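PDB 1L8Q: chromosomal replication initiator protein dnaA from Aquifex aeolicus, which binds the chromosomal origin of replication in its ATP-bound form and so starts assembly of the DNA replication initiation complex, probably once per cell cycle. Local coordinates for residues 191-194 with 195-199. Numbering follows the deposited sequence.
Sequences IDYL and LENTK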
loop_
_atom_site.group_PDB
_atom_site.type_symbol
_atom_site.label_atom_id
_atom_site.label_comp_id
_atom_site.label_asym_id
_atom_site.label_seq_id
_atom_site.Cartn_x
_atom_site.Cartn_y
_atom_site.Cartn_z
ATOM N N ILE A 191 -9.234 17.602 11.027
ATOM C CA ILE A 191 -9.828 16.800 9.956
ATOM C C ILE A 191 -9.256 17.225 8.638
ATOM O O ILE A 191 -8.831 16.383 7.855
ATOM C CB ILE A 191 -11.355 16.929 9.937
ATOM C CG1 ILE A 191 -11.927 16.458 11.276
ATOM C CG2 ILE A 191 -11.943 16.100 8.806
ATOM C CD1 ILE A 191 -13.291 16.981 11.576
ATOM N N ASP A 192 -9.203 18.534 8.399
ATOM C CA ASP A 192 -8.576 19.040 7.180
ATOM C C ASP A 192 -7.098 18.634 7.075
ATOM O O ASP A 192 -6.663 18.128 6.040
ATOM C CB ASP A 192 -8.734 20.553 7.045
ATOM C CG ASP A 192 -10.117 20.957 6.504
ATOM O OD1 ASP A 192 -10.895 20.053 6.099
ATOM O OD2 ASP A 192 -10.517 22.149 6.461
ATOM N N TYR A 193 -6.336 18.829 8.147
ATOM C CA TYR A 193 -4.924 18.484 8.123
ATOM C C TYR A 193 -4.737 17.058 7.680
ATOM O O TYR A 193 -3.828 16.752 6.916
ATOM C CB TYR A 193 -4.281 18.638 9.505
ATOM C CG TYR A 193 -2.874 18.077 9.556
ATOM C CD1 TYR A 193 -1.778 18.856 9.173
ATOM C CD2 TYR A 193 -2.642 16.772 9.934
ATOM C CE1 TYR A 193 -0.494 18.353 9.207
ATOM C CE2 TYR A 193 -1.350 16.249 9.957
ATOM C CZ TYR A 193 -0.284 17.047 9.597
ATOM O OH TYR A 193 1.000 16.533 9.610
ATOM N N LEU A 194 -5.580 16.178 8.205
ATOM C CA LEU A 194 -5.461 14.777 7.927
ATOM C C LEU A 194 -5.864 14.459 6.479
ATOM O O LEU A 194 -5.241 13.604 5.834
ATOM C CB LEU A 194 -6.273 13.974 8.939
ATOM C CG LEU A 194 -5.760 14.105 10.376
ATOM C CD1 LEU A 194 -6.746 13.539 11.371
ATOM C CD2 LEU A 194 -4.369 13.462 10.543
ATOM N N LEU A 195 -6.877 15.162 5.958
ATOM C CA LEU A 195 -7.309 14.922 4.588
ATOM C C LEU A 195 -6.175 15.205 3.636
ATOM O O LEU A 195 -5.854 14.380 2.775
ATOM C CB LEU A 195 -8.511 15.777 4.216
ATOM C CG LEU A 195 -9.909 15.205 4.486
ATOM C CD1 LEU A 195 -10.963 16.104 3.827
ATOM C CD2 LEU A 195 -10.043 13.763 3.990
ATOM N N GLU A 196 -5.546 16.360 3.811
ATOM C CA GLU A 196 -4.453 16.758 2.947
ATOM C C GLU A 196 -3.192 15.910 3.068
ATOM O O GLU A 196 -2.445 15.802 2.109
ATOM C CB GLU A 196 -4.097 18.231 3.144
ATOM C CG GLU A 196 -4.789 19.187 2.167
ATOM C CD GLU A 196 -4.388 18.974 0.693
ATOM O OE1 GLU A 196 -3.712 17.966 0.373
ATOM O OE2 GLU A 196 -4.759 19.827 -0.157
ATOM N N ASN A 197 -2.954 15.293 4.221
ATOM C CA ASN A 197 -1.685 14.591 4.411
ATOM C C ASN A 197 -1.709 13.082 4.619
ATOM O O ASN A 197 -0.758 12.532 5.162
ATOM C CB ASN A 197 -0.884 15.248 5.518
ATOM C CG ASN A 197 -0.556 16.699 5.208
ATOM O OD1 ASN A 197 0.538 17.013 4.751
ATOM N ND2 ASN A 197 -1.509 17.588 5.452
ATOM N N THR A 198 -2.765 12.410 4.171
ATOM C CA THR A 198 -2.834 10.971 4.316
ATOM C C THR A 198 -3.682 10.313 3.239
ATOM O O THR A 198 -4.561 10.948 2.648
ATOM C CB THR A 198 -3.362 10.584 5.717
ATOM O OG1 THR A 198 -4.753 10.897 5.822
ATOM C CG2 THR A 198 -2.728 11.431 6.790
ATOM N N LYS A 199 -3.419 9.027 2.999
ATOM C CA LYS A 199 -4.144 8.251 2.003
ATOM C C LYS A 199 -4.576 6.919 2.618
ATOM O O LYS A 199 -5.538 6.301 2.180
ATOM C CB LYS A 199 -3.244 8.000 0.804
ATOM C CG LYS A 199 -1.921 7.330 1.156
ATOM C CD LYS A 199 -1.308 6.594 -0.050
ATOM C CE LYS A 199 0.110 6.098 0.262
ATOM N NZ LYS A 199 0.520 4.945 -0.598
#
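Asn197 and Thr198 reach back onto the carbonyls of Tyr193 and Leu194, a local side-chain-to-backbone contact in the C-terminal part of helix 188-197 in the AAA+ region. Glu196 N donates almost straight (173°) to Asp192 O at 3.1 Å, whereas the backbone N of Asn197 is divided between weak bonds to Tyr193 O and Leu194 O, and side chains add the shorter bonds. Asn197 ND2 donates to Tyr193 O at 2.9 Å, lying in the carbonyl plane; CG anti to the carbonyl carbon (chi1 -60°) turns the amide back along the helix. The same amide stacks over one face of the Tyr193 ring, planes 18° apart, with ND2 offset toward the rim. A leucine in place of Asn197 would probably cost Tyr193 O its side-chain donor, leaving the weak bond from the backbone N, and that ring face without the amide. Thr198 OG1 donates to Leu194 O at 2.8 Å from above the carbonyl plane. Tyr193 OH is hydrogen-bonded to Glu223 of the long helix 216-241, while Leu194 and Leu195 pack on Ile175 of helix 168-181 and Thr198 meets Glu203 and Ile204 of helix 201-214, the helix that carries the ATP-binding Arg202.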